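Local coordinates for seryl-tRNA synthetase, cytoplasmic (Candida albicans, PDB 3QO8), which catalyses the ATP-dependent attachment of serine to tRNA(Ser), first forming seryl-adenylate and then transferring the serine to the acceptor end of the tRNA, at residues S153-L158 and D288-F293; L158-G163 and I445-K450; A190-G195 and E299-F304; G321-F326 and L401-S406. One frame throughout, in Å; residues are numbered along the deposited sequence.

The four contacts illustrate how chemistry follows depth in a class II synthetase. Interactions 3 and 4 are fully buried. Each lays a helix against neighbouring strands of the catalytic sheet, largely with aliphatic and aromatic groups, and in both the strand also carries residues that hold the seryl end of the bound SSA. Their centres are about 10 Å apart, and the strands pair through backbone bonds. Interactions 1 and 2 are only partly buried and share helix 154-160, with Leu158 belonging to both. Interaction 1 sets aromatic rings against a loop that reaches the adenine, whereas interaction 2, lying away from the annotated sites, relies on backbone hydrogen bonds and charged side chains near the C-terminus.

Interaction 1: S153-L158 and D288-F293; sequences SHHEVL and DAWGIF. With SSA (5'-O-(N-(L-seryl)-sulfamoyl)adenosine), chain B.
The imidazole of His155 and the indole of Trp290 form an offset edge-to-face pair, their planes 82° apart. Trp290 CB lies over one face of the His155 ring, 4.1 Å from its centroid, as a CH-pi contact, while His155 ND1 sits in the indole plane, 3.5 Å from Trp290 CD1. The His154 ring is nearly parallel to that of Phe293 but slid so far that they barely overlap. The touch is made instead by Phe293 CB, 3.7 Å from His154 CE1, and Gly291 CA lies at the edge of the same imidazole. Gly291, with no side chain to collide with His154 CE1, brings its CA to 3.5 Å from His155 CB. His154 ND1 is buried with no partner in the model. One turn on, Leu158 CD2 meets Ile292 CD1 at 3.8 Å. Ser153 OG accepts from Glu156 N while Glu156 OE1 accepts from Ser153 N, a capping box. Residues 288-293 belong to the loop joining antiparallel strands 269-278 and 297-307, the motif 2 loop of class II synthetases. Phe293 O approaches adenine C2 of SSA at 3.2 Å. On helix 408-419, Cys413 touches His154 and Ile292, and Leu416 touches Leu158.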
# COMPACT_ATOMS: atom_id res chain seq x y z
N SER A 153 3.99 23.71 -15.90
CA SER A 153 4.61 22.43 -15.54
C SER A 153 3.51 21.41 -15.21
O SER A 153 2.36 21.78 -15.00
CB SER A 153 5.47 22.60 -14.29
OG SER A 153 4.61 22.91 -13.21
N HIS A 154 3.88 20.14 -15.14
CA HIS A 154 2.89 19.12 -14.82
C HIS A 154 2.16 19.44 -13.52
O HIS A 154 0.96 19.25 -13.42
CB HIS A 154 3.52 17.73 -14.75
CG HIS A 154 4.75 17.67 -13.90
ND1 HIS A 154 4.70 17.45 -12.54
CD2 HIS A 154 6.06 17.78 -14.21
CE1 HIS A 154 5.93 17.43 -12.05
NE2 HIS A 154 6.77 17.63 -13.05
N HIS A 155 2.88 19.94 -12.51
CA HIS A 155 2.19 20.16 -11.24
C HIS A 155 1.22 21.35 -11.29
O HIS A 155 0.18 21.35 -10.63
CB HIS A 155 3.15 20.25 -10.05
CG HIS A 155 4.05 21.45 -10.08
ND1 HIS A 155 3.71 22.64 -9.47
CD2 HIS A 155 5.28 21.64 -10.61
CE1 HIS A 155 4.69 23.51 -9.64
NE2 HIS A 155 5.65 22.93 -10.33
N GLU A 156 1.55 22.35 -12.11
CA GLU A 156 0.68 23.49 -12.32
C GLU A 156 -0.59 23.10 -13.08
O GLU A 156 -1.69 23.50 -12.72
CB GLU A 156 1.43 24.61 -13.07
CG GLU A 156 2.41 25.37 -12.17
CD GLU A 156 3.37 26.29 -12.94
OE1 GLU A 156 3.75 25.94 -14.07
OE2 GLU A 156 3.75 27.35 -12.40
N VAL A 157 -0.42 22.33 -14.14
CA VAL A 157 -1.58 21.80 -14.85
C VAL A 157 -2.48 21.03 -13.88
O VAL A 157 -3.68 21.29 -13.80
CB VAL A 157 -1.16 20.87 -15.99
CG1 VAL A 157 -2.39 20.23 -16.66
CG2 VAL A 157 -0.32 21.66 -17.02
N LEU A 158 -1.91 20.10 -13.13
CA LEU A 158 -2.71 19.26 -12.25
C LEU A 158 -3.42 20.10 -11.20
O LEU A 158 -4.56 19.82 -10.86
CB LEU A 158 -1.86 18.19 -11.58
CG LEU A 158 -2.58 17.02 -10.90
CD1 LEU A 158 -3.63 16.36 -11.82
CD2 LEU A 158 -1.55 16.00 -10.44
N ASP A 288 12.83 17.45 -7.58
CA ASP A 288 11.47 17.20 -8.04
C ASP A 288 10.50 17.38 -6.88
O ASP A 288 9.71 16.49 -6.56
CB ASP A 288 11.36 15.79 -8.64
CG ASP A 288 12.48 15.49 -9.64
OD1 ASP A 288 12.74 16.34 -10.53
OD2 ASP A 288 13.09 14.40 -9.54
N ALA A 289 10.56 18.56 -6.27
CA ALA A 289 9.88 18.85 -5.00
C ALA A 289 8.36 18.84 -5.08
O ALA A 289 7.69 18.32 -4.19
CB ALA A 289 10.37 20.18 -4.44
N TRP A 290 7.82 19.43 -6.14
CA TRP A 290 6.37 19.56 -6.25
C TRP A 290 5.82 18.72 -7.40
O TRP A 290 6.51 18.48 -8.40
CB TRP A 290 5.98 21.04 -6.39
CG TRP A 290 4.79 21.46 -5.55
CD1 TRP A 290 3.71 22.18 -5.98
CD2 TRP A 290 4.57 21.21 -4.15
NE1 TRP A 290 2.83 22.39 -4.93
CE2 TRP A 290 3.34 21.80 -3.80
CE3 TRP A 290 5.30 20.53 -3.16
CZ2 TRP A 290 2.82 21.74 -2.51
CZ3 TRP A 290 4.78 20.48 -1.87
CH2 TRP A 290 3.55 21.08 -1.56
N GLY A 291 4.59 18.25 -7.23
CA GLY A 291 3.95 17.39 -8.20
C GLY A 291 4.02 15.92 -7.81
O GLY A 291 4.50 15.58 -6.71
N ILE A 292 3.57 15.05 -8.71
CA ILE A 292 3.54 13.61 -8.43
C ILE A 292 4.54 12.90 -9.34
O ILE A 292 4.35 11.74 -9.71
CB ILE A 292 2.12 13.02 -8.63
CG1 ILE A 292 1.58 13.36 -10.02
CG2 ILE A 292 1.18 13.54 -7.55
CD1 ILE A 292 0.24 12.70 -10.32
N PHE A 293 5.60 13.62 -9.70
CA PHE A 293 6.63 13.07 -10.57
C PHE A 293 7.54 12.15 -9.80
O PHE A 293 7.88 11.07 -10.27
CB PHE A 293 7.46 14.20 -11.22
CG PHE A 293 8.58 13.70 -12.10
CD1 PHE A 293 8.38 13.51 -13.46
CD2 PHE A 293 9.82 13.38 -11.56
CE1 PHE A 293 9.41 13.05 -14.27
CE2 PHE A 293 10.84 12.91 -12.36
CZ PHE A 293 10.64 12.74 -13.72
N10 SSA B . 10.98 -3.00 -11.94
CA SSA B . 11.76 -1.99 -12.65
CB SSA B . 11.11 -1.68 -14.00
OG SSA B . 9.87 -0.97 -13.81
C9 SSA B . 11.86 -0.74 -11.82
O9 SSA B . 11.25 -0.61 -10.77
N8 SSA B . 12.64 0.22 -12.31
S1 SSA B . 12.64 1.72 -11.76
O1S SSA B . 13.21 1.84 -10.44
O2S SSA B . 13.36 2.54 -12.67
O5' SSA B . 11.20 2.26 -11.72
C5' SSA B . 10.37 2.18 -12.87
C4' SSA B . 9.69 3.54 -13.09
O4' SSA B . 8.89 3.96 -11.98
C3' SSA B . 10.66 4.68 -13.29
O3' SSA B . 11.18 4.66 -14.62
C2' SSA B . 9.76 5.88 -13.00
O2' SSA B . 8.93 6.17 -14.15
C1' SSA B . 8.85 5.37 -11.88
N9 SSA B . 9.37 5.80 -10.57
C8 SSA B . 10.48 5.37 -9.96
N7 SSA B . 10.61 6.01 -8.78
C5 SSA B . 9.55 6.83 -8.66
C6 SSA B . 9.15 7.71 -7.67
N6 SSA B . 9.90 7.85 -6.56
N1 SSA B . 8.00 8.42 -7.84
C2 SSA B . 7.27 8.27 -8.95
N3 SSA B . 7.63 7.41 -9.92
C4 SSA B . 8.78 6.70 -9.79

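Interaction 2: L158-G163 and I445-K450; sequences LLRLDG and IKELPK
Arg160 O, in the last turn of helix 154-160, takes two backbone N-H groups from the incoming chain: Ile445 N at 2.7 Å and Lys446 N at 3.0 Å, the latter on a lone pair in the carbonyl plane. Just beyond, Asp162 adopts a positive phi of 54° and the chain folds back, with Gly163 N bonding to Leu158 O. The Arg160 side chain in turn donates to the backbone of 445-450. Its chain bends at chi3 (63°), which places NE 2.8 Å from Lys446 O in a nearly straight bond (169°) lying in the guanidinium plane. Glu447 OE1 stands over a face of that guanidinium, 3.9 Å from Arg160 NH2, a long ion pair in which no N-H points at the oxygen. The aliphatic part of the arginine packs too, Arg160 CG lying 3.7 Å from Leu448 CD2, and the same methyl reaches Leu159 CD2 at 4.0 Å. On Asp162, OD1 pairs with Lys446 NZ at 3.2 Å, met from above the carboxylate plane, while OD2 has a salt bridge with Arg181. Two cations would thus be expected to stabilise the carboxylate. Helix 154-160 ends in a Schellman motif, and the irregular segment 445-450, near the end of the modelled chain, binds against this end through main-chain bonds and ion pairs.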
# COMPACT_ATOMS: atom_id res chain seq x y z
N LEU A 158 -1.91 20.10 -13.13
CA LEU A 158 -2.71 19.26 -12.25
C LEU A 158 -3.42 20.10 -11.20
O LEU A 158 -4.56 19.82 -10.86
CB LEU A 158 -1.86 18.19 -11.58
CG LEU A 158 -2.58 17.02 -10.90
CD1 LEU A 158 -3.63 16.36 -11.82
CD2 LEU A 158 -1.55 16.00 -10.44
N LEU A 159 -2.77 21.14 -10.71
CA LEU A 159 -3.42 22.04 -9.77
C LEU A 159 -4.58 22.80 -10.43
O LEU A 159 -5.66 22.91 -9.86
CB LEU A 159 -2.41 23.03 -9.18
CG LEU A 159 -2.87 23.75 -7.91
CD1 LEU A 159 -3.06 22.73 -6.81
CD2 LEU A 159 -1.86 24.81 -7.50
N ARG A 160 -4.37 23.33 -11.63
CA ARG A 160 -5.43 24.10 -12.28
C ARG A 160 -6.63 23.21 -12.59
O ARG A 160 -7.77 23.70 -12.64
CB ARG A 160 -4.91 24.78 -13.56
CG ARG A 160 -3.95 25.94 -13.30
CD ARG A 160 -4.01 26.96 -14.43
NE ARG A 160 -5.34 27.56 -14.54
CZ ARG A 160 -5.72 28.36 -15.54
NH1 ARG A 160 -4.89 28.65 -16.53
NH2 ARG A 160 -6.95 28.86 -15.56
N LEU A 161 -6.39 21.91 -12.77
CA LEU A 161 -7.47 20.96 -13.03
C LEU A 161 -8.17 20.52 -11.74
O LEU A 161 -9.16 19.79 -11.79
CB LEU A 161 -6.92 19.72 -13.76
CG LEU A 161 -6.44 19.94 -15.20
CD1 LEU A 161 -5.74 18.69 -15.75
CD2 LEU A 161 -7.60 20.35 -16.09
N ASP A 162 -7.65 20.96 -10.61
CA ASP A 162 -8.10 20.47 -9.31
C ASP A 162 -8.01 18.93 -9.30
O ASP A 162 -8.95 18.25 -8.91
CB ASP A 162 -9.54 20.90 -9.04
CG ASP A 162 -9.96 20.68 -7.59
OD1 ASP A 162 -9.07 20.70 -6.70
OD2 ASP A 162 -11.17 20.50 -7.35
N GLY A 163 -6.87 18.40 -9.75
CA GLY A 163 -6.71 16.96 -9.89
C GLY A 163 -5.85 16.31 -8.82
O GLY A 163 -5.63 15.10 -8.83
N ILE A 445 -10.04 24.58 -13.72
CA ILE A 445 -11.08 24.90 -12.75
C ILE A 445 -10.59 25.99 -11.81
O ILE A 445 -11.39 26.74 -11.26
CB ILE A 445 -11.44 23.65 -11.90
CG1 ILE A 445 -12.20 22.62 -12.73
CG2 ILE A 445 -12.26 24.03 -10.68
CD1 ILE A 445 -12.60 21.41 -11.94
N LYS A 446 -9.28 26.04 -11.62
CA LYS A 446 -8.67 26.97 -10.67
C LYS A 446 -7.58 27.76 -11.39
O LYS A 446 -7.05 27.30 -12.39
CB LYS A 446 -8.04 26.19 -9.51
CG LYS A 446 -8.99 25.20 -8.84
CD LYS A 446 -8.46 24.66 -7.51
CE LYS A 446 -7.24 23.79 -7.72
NZ LYS A 446 -6.84 23.02 -6.51
N GLU A 447 -7.27 28.94 -10.87
CA GLU A 447 -6.14 29.72 -11.38
C GLU A 447 -4.93 29.46 -10.49
O GLU A 447 -5.09 29.11 -9.33
CB GLU A 447 -6.47 31.22 -11.34
CG GLU A 447 -7.68 31.63 -12.16
CD GLU A 447 -7.31 32.17 -13.53
OE1 GLU A 447 -6.09 32.30 -13.82
OE2 GLU A 447 -8.23 32.47 -14.32
N LEU A 448 -3.73 29.62 -11.03
CA LEU A 448 -2.54 29.55 -10.19
C LEU A 448 -2.40 30.87 -9.45
O LEU A 448 -2.72 31.93 -9.99
CB LEU A 448 -1.28 29.30 -11.02
CG LEU A 448 -1.14 28.00 -11.81
CD1 LEU A 448 0.19 27.99 -12.53
CD2 LEU A 448 -1.26 26.81 -10.88
N PRO A 449 -1.93 30.82 -8.19
CA PRO A 449 -1.74 32.07 -7.45
C PRO A 449 -0.80 33.03 -8.18
O PRO A 449 -1.06 34.24 -8.19
CB PRO A 449 -1.12 31.60 -6.12
CG PRO A 449 -0.59 30.24 -6.40
CD PRO A 449 -1.51 29.64 -7.42
N LYS A 450 0.25 32.51 -8.80
CA LYS A 450 1.27 33.35 -9.40
C LYS A 450 0.88 33.98 -10.75
O LYS A 450 1.06 35.18 -10.94
CB LYS A 450 2.60 32.58 -9.54
CG LYS A 450 2.67 31.65 -10.74
CD LYS A 450 4.11 31.52 -11.23
CE LYS A 450 4.19 30.78 -12.55
NZ LYS A 450 5.59 30.74 -13.06

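Interaction 3: A190-G195 and E299-F304; sequences ALINYG and EKIEQF. With SSA (5'-O-(N-(L-seryl)-sulfamoyl)adenosine), chain B.
Ile301 packs largely on helix backbone, against Ile192 O and Gly195 C, and also meets the Ile192 side chain; no hydrogen bond joins the two segments. Gly195, with no side chain on this side, allows the close approach of Ile301 CG2, 4.2 Å from Gly195 C. Helix 190-195 and strand 299-304 run almost parallel, 14° apart, their axes 8.6 Å apart at closest. Ile301 turns CD1 back at chi2 (-51°), and this methyl lies 3.9 Å from Ile192 O while also meeting Ile192 CG2. On the other branch of Ile192, CD1 lies 4.1 Å from Glu299 CG. Glu299 OE2 bonds to Ser276, and OE1 to Asn188 of the same chain and to Gln208 of the second subunit. Alternate residues of the strand face the substrate analogue. Glu302 receives SSA OG at OE1 (2.7 Å) and SSA N10 at OE2 (2.7 Å), gripping seryl hydroxyl and amino group at once. Lys300 NZ makes a salt bridge to Glu302 OE1 (3.0 Å) from above the carboxylate plane, which would steady that oxygen. Such a strand, aliphatic toward a helix and polar toward the aminoacyl-adenylate, belongs to class II motif 2; helix 183-200 is the motif 1 helix at the dimer interface.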
# COMPACT_ATOMS: atom_id res chain seq x y z
N ALA A 190 -7.39 5.12 -15.43
CA ALA A 190 -7.36 4.93 -16.87
C ALA A 190 -6.04 4.30 -17.28
O ALA A 190 -6.02 3.34 -18.05
CB ALA A 190 -7.59 6.29 -17.62
N LEU A 191 -4.93 4.85 -16.80
CA LEU A 191 -3.62 4.30 -17.16
C LEU A 191 -3.42 2.87 -16.65
O LEU A 191 -2.88 2.02 -17.35
CB LEU A 191 -2.49 5.19 -16.64
CG LEU A 191 -2.30 6.43 -17.53
CD1 LEU A 191 -1.49 7.47 -16.80
CD2 LEU A 191 -1.62 6.02 -18.84
N ILE A 192 -3.87 2.61 -15.43
CA ILE A 192 -3.77 1.26 -14.89
C ILE A 192 -4.55 0.26 -15.77
O ILE A 192 -4.03 -0.79 -16.15
CB ILE A 192 -4.32 1.21 -13.45
CG1 ILE A 192 -3.39 1.97 -12.50
CG2 ILE A 192 -4.50 -0.23 -13.00
CD1 ILE A 192 -4.04 2.33 -11.15
N ASN A 193 -5.79 0.60 -16.10
CA ASN A 193 -6.63 -0.32 -16.89
C ASN A 193 -6.25 -0.42 -18.36
O ASN A 193 -6.29 -1.50 -18.97
CB ASN A 193 -8.10 0.05 -16.72
CG ASN A 193 -8.60 -0.24 -15.33
OD1 ASN A 193 -8.37 -1.33 -14.80
ND2 ASN A 193 -9.24 0.72 -14.71
N TYR A 194 -5.87 0.71 -18.94
CA TYR A 194 -5.37 0.68 -20.31
C TYR A 194 -4.10 -0.18 -20.38
O TYR A 194 -3.98 -1.07 -21.24
CB TYR A 194 -5.13 2.10 -20.86
CG TYR A 194 -4.48 2.09 -22.23
CD1 TYR A 194 -4.96 1.26 -23.24
CD2 TYR A 194 -3.36 2.88 -22.49
CE1 TYR A 194 -4.37 1.24 -24.49
CE2 TYR A 194 -2.76 2.87 -23.74
CZ TYR A 194 -3.27 2.04 -24.74
OH TYR A 194 -2.68 2.01 -25.98
N GLY A 195 -3.19 0.05 -19.45
CA GLY A 195 -1.96 -0.73 -19.37
C GLY A 195 -2.19 -2.23 -19.24
O GLY A 195 -1.52 -3.02 -19.92
N GLU A 299 1.57 4.01 -8.37
CA GLU A 299 1.16 2.76 -9.03
C GLU A 299 2.00 2.49 -10.28
O GLU A 299 2.47 3.42 -10.93
CB GLU A 299 -0.33 2.79 -9.40
CG GLU A 299 -1.26 2.66 -8.16
CD GLU A 299 -1.18 3.87 -7.24
OE1 GLU A 299 -1.58 4.97 -7.68
OE2 GLU A 299 -0.73 3.72 -6.09
N LYS A 300 2.17 1.22 -10.62
CA LYS A 300 2.98 0.87 -11.78
C LYS A 300 2.48 -0.43 -12.41
O LYS A 300 2.28 -1.43 -11.71
CB LYS A 300 4.47 0.75 -11.41
CG LYS A 300 5.40 0.40 -12.61
CD LYS A 300 6.91 0.59 -12.27
CE LYS A 300 7.34 -0.20 -11.02
NZ LYS A 300 6.92 -1.63 -11.07
N ILE A 301 2.25 -0.38 -13.71
CA ILE A 301 2.09 -1.57 -14.52
C ILE A 301 3.47 -2.00 -15.03
O ILE A 301 4.16 -1.23 -15.70
CB ILE A 301 1.14 -1.33 -15.72
CG1 ILE A 301 -0.22 -0.82 -15.22
CG2 ILE A 301 1.00 -2.62 -16.54
CD1 ILE A 301 -0.83 -1.68 -14.11
N GLU A 302 3.83 -3.23 -14.70
CA GLU A 302 5.16 -3.79 -14.90
C GLU A 302 5.09 -4.94 -15.90
O GLU A 302 4.18 -5.77 -15.85
CB GLU A 302 5.63 -4.36 -13.54
CG GLU A 302 7.01 -5.01 -13.57
CD GLU A 302 8.14 -3.98 -13.61
OE1 GLU A 302 7.84 -2.77 -13.73
OE2 GLU A 302 9.33 -4.39 -13.50
N GLN A 303 6.06 -5.01 -16.81
CA GLN A 303 6.26 -6.23 -17.60
C GLN A 303 7.24 -7.13 -16.87
O GLN A 303 8.34 -6.69 -16.53
CB GLN A 303 6.89 -5.90 -18.96
CG GLN A 303 6.08 -5.01 -19.85
CD GLN A 303 6.79 -4.79 -21.18
OE1 GLN A 303 6.95 -5.72 -21.96
NE2 GLN A 303 7.23 -3.56 -21.42
N PHE A 304 6.87 -8.38 -16.63
CA PHE A 304 7.84 -9.30 -16.06
C PHE A 304 7.80 -10.59 -16.85
O PHE A 304 6.74 -11.19 -17.03
CB PHE A 304 7.61 -9.58 -14.57
CG PHE A 304 8.74 -10.38 -13.94
CD1 PHE A 304 9.82 -9.74 -13.35
CD2 PHE A 304 8.74 -11.76 -14.02
CE1 PHE A 304 10.87 -10.47 -12.80
CE2 PHE A 304 9.79 -12.51 -13.48
CZ PHE A 304 10.86 -11.87 -12.88
N10 SSA B . 10.98 -3.00 -11.94
CA SSA B . 11.76 -1.99 -12.65
CB SSA B . 11.11 -1.68 -14.00
OG SSA B . 9.87 -0.97 -13.81
C9 SSA B . 11.86 -0.74 -11.82
O9 SSA B . 11.25 -0.61 -10.77
N8 SSA B . 12.64 0.22 -12.31
S1 SSA B . 12.64 1.72 -11.76
O1S SSA B . 13.21 1.84 -10.44
O2S SSA B . 13.36 2.54 -12.67
O5' SSA B . 11.20 2.26 -11.72
C5' SSA B . 10.37 2.18 -12.87
C4' SSA B . 9.69 3.54 -13.09
O4' SSA B . 8.89 3.96 -11.98
C3' SSA B . 10.66 4.68 -13.29
O3' SSA B . 11.18 4.66 -14.62
C2' SSA B . 9.76 5.88 -13.00
O2' SSA B . 8.93 6.17 -14.15
C1' SSA B . 8.85 5.37 -11.88
N9 SSA B . 9.37 5.80 -10.57
C8 SSA B . 10.48 5.37 -9.96
N7 SSA B . 10.61 6.01 -8.78
C5 SSA B . 9.55 6.83 -8.66
C6 SSA B . 9.15 7.71 -7.67
N6 SSA B . 9.90 7.85 -6.56
N1 SSA B . 8.00 8.42 -7.84
C2 SSA B . 7.27 8.27 -8.95
N3 SSA B . 7.63 7.41 -9.92
C4 SSA B . 8.78 6.70 -9.79

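Interaction 4: G321-F326 and L401-S406; sequences GCSEEF and LNSTLS. With SSA (5'-O-(N-(L-seryl)-sulfamoyl)adenosine), chain B.
Cys322 opens the contact through its backbone, its carbonyl O lying 4.2 Å from Leu405 CD1. Ser323 follows with the one hydrogen bond across the segments: OG, anti to its own carbonyl carbon (chi1 -66°), gives its proton to Thr404 O at 2.8 Å, in the carbonyl plane. Ser403 OG donates to that oxygen as well, from above the plane, and the buried carbonyl of the serine-binding residue is held by two hydroxyls. One helical turn later comes Phe326. Leu405 CD2 lies over one face of its ring, 4.2 Å from the centroid and offset toward the rim, in a CH-pi contact. The other leucine methyl, Leu405 CD1, touches Phe326 CB at 3.7 Å, and Ser406 CB approaches Phe326 CE2 at 3.7 Å. Thr404 directs OG1 to SSA OG, a 2.6 Å hydrogen bond, and Asn402 OD1 comes to 3.1 Å from SSA CA. The strand thus lines the seryl end of the ligand, and Ser323 lies in the second shell behind Thr404. Leu405 and Ser406 form a classic beta bulge opposite Ile301, where the chain turns a corner. Strand 399-404 runs antiparallel between strands 297-307 and 363-372; helix 312-329 packs on it, and Phe326 also meets Tyr194 and Phe198 of helix 183-200.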
# COMPACT_ATOMS: atom_id res chain seq x y z
N GLY A 321 10.11 -2.72 -26.97
CA GLY A 321 9.23 -2.43 -28.09
C GLY A 321 7.79 -2.27 -27.62
O GLY A 321 7.06 -1.38 -28.07
N CYS A 322 7.37 -3.14 -26.71
CA CYS A 322 6.04 -3.03 -26.11
C CYS A 322 5.84 -1.68 -25.42
O CYS A 322 4.79 -1.05 -25.56
CB CYS A 322 5.77 -4.16 -25.09
SG CYS A 322 5.25 -5.72 -25.83
N SER A 323 6.82 -1.25 -24.63
CA SER A 323 6.71 0.05 -23.97
C SER A 323 6.70 1.21 -24.97
O SER A 323 5.96 2.19 -24.82
CB SER A 323 7.83 0.21 -22.95
OG SER A 323 7.66 -0.72 -21.88
N GLU A 324 7.53 1.11 -26.01
CA GLU A 324 7.53 2.16 -27.03
C GLU A 324 6.15 2.28 -27.67
O GLU A 324 5.61 3.37 -27.82
CB GLU A 324 8.57 1.85 -28.10
CG GLU A 324 10.00 1.92 -27.60
CD GLU A 324 10.99 1.72 -28.72
OE1 GLU A 324 11.09 2.62 -29.60
OE2 GLU A 324 11.67 0.68 -28.73
N GLU A 325 5.58 1.14 -28.04
CA GLU A 325 4.26 1.13 -28.64
C GLU A 325 3.24 1.78 -27.71
O GLU A 325 2.39 2.57 -28.13
CB GLU A 325 3.83 -0.29 -29.01
CG GLU A 325 2.49 -0.37 -29.71
CD GLU A 325 2.01 -1.81 -29.94
OE1 GLU A 325 2.79 -2.76 -29.68
OE2 GLU A 325 0.85 -1.98 -30.37
N PHE A 326 3.33 1.46 -26.42
CA PHE A 326 2.45 2.07 -25.43
C PHE A 326 2.56 3.61 -25.44
O PHE A 326 1.55 4.31 -25.50
CB PHE A 326 2.75 1.50 -24.03
CG PHE A 326 1.83 2.01 -22.94
CD1 PHE A 326 0.58 1.44 -22.74
CD2 PHE A 326 2.22 3.05 -22.11
CE1 PHE A 326 -0.27 1.90 -21.73
CE2 PHE A 326 1.38 3.52 -21.11
CZ PHE A 326 0.13 2.95 -20.92
N LEU A 401 13.56 -10.95 -17.05
CA LEU A 401 13.62 -9.60 -17.56
C LEU A 401 12.49 -8.83 -16.93
O LEU A 401 11.44 -9.40 -16.60
CB LEU A 401 13.44 -9.60 -19.07
CG LEU A 401 14.43 -10.42 -19.90
CD1 LEU A 401 13.81 -11.75 -20.28
CD2 LEU A 401 14.82 -9.63 -21.15
N ASN A 402 12.68 -7.53 -16.75
CA ASN A 402 11.61 -6.69 -16.26
C ASN A 402 11.67 -5.36 -16.98
O ASN A 402 12.75 -4.88 -17.34
CB ASN A 402 11.70 -6.51 -14.74
CG ASN A 402 12.89 -5.65 -14.31
OD1 ASN A 402 12.79 -4.41 -14.25
ND2 ASN A 402 14.01 -6.30 -14.01
N SER A 403 10.50 -4.78 -17.22
CA SER A 403 10.44 -3.46 -17.83
C SER A 403 9.20 -2.71 -17.36
O SER A 403 8.10 -3.27 -17.34
CB SER A 403 10.46 -3.56 -19.36
OG SER A 403 10.23 -2.28 -19.96
N THR A 404 9.38 -1.45 -16.99
CA THR A 404 8.22 -0.62 -16.74
C THR A 404 7.33 -0.65 -17.98
O THR A 404 7.83 -0.59 -19.10
CB THR A 404 8.63 0.84 -16.53
OG1 THR A 404 9.74 0.89 -15.62
CG2 THR A 404 7.45 1.65 -15.99
N LEU A 405 6.01 -0.76 -17.80
CA LEU A 405 5.12 -0.35 -18.87
C LEU A 405 4.71 1.09 -18.58
O LEU A 405 5.05 1.99 -19.33
CB LEU A 405 3.87 -1.24 -19.00
CG LEU A 405 3.00 -0.74 -20.16
CD1 LEU A 405 3.60 -1.13 -21.52
CD2 LEU A 405 1.57 -1.19 -20.06
N SER A 406 4.02 1.31 -17.47
CA SER A 406 3.70 2.68 -17.05
C SER A 406 3.71 2.85 -15.54
O SER A 406 2.94 2.18 -14.84
CB SER A 406 2.34 3.14 -17.59
OG SER A 406 2.02 4.45 -17.13
N10 SSA B . 10.98 -3.00 -11.94
CA SSA B . 11.76 -1.99 -12.65
CB SSA B . 11.11 -1.68 -14.00
OG SSA B . 9.87 -0.97 -13.81
C9 SSA B . 11.86 -0.74 -11.82
O9 SSA B . 11.25 -0.61 -10.77
N8 SSA B . 12.64 0.22 -12.31
S1 SSA B . 12.64 1.72 -11.76
O1S SSA B . 13.21 1.84 -10.44
O2S SSA B . 13.36 2.54 -12.67
O5' SSA B . 11.20 2.26 -11.72
C5' SSA B . 10.37 2.18 -12.87
C4' SSA B . 9.69 3.54 -13.09
O4' SSA B . 8.89 3.96 -11.98
C3' SSA B . 10.66 4.68 -13.29
O3' SSA B . 11.18 4.66 -14.62
C2' SSA B . 9.76 5.88 -13.00
O2' SSA B . 8.93 6.17 -14.15
C1' SSA B . 8.85 5.37 -11.88
N9 SSA B . 9.37 5.80 -10.57
C8 SSA B . 10.48 5.37 -9.96
N7 SSA B . 10.61 6.01 -8.78
C5 SSA B . 9.55 6.83 -8.66
C6 SSA B . 9.15 7.71 -7.67
N6 SSA B . 9.90 7.85 -6.56
N1 SSA B . 8.00 8.42 -7.84
C2 SSA B . 7.27 8.27 -8.95
N3 SSA B . 7.63 7.41 -9.92
C4 SSA B . 8.78 6.70 -9.79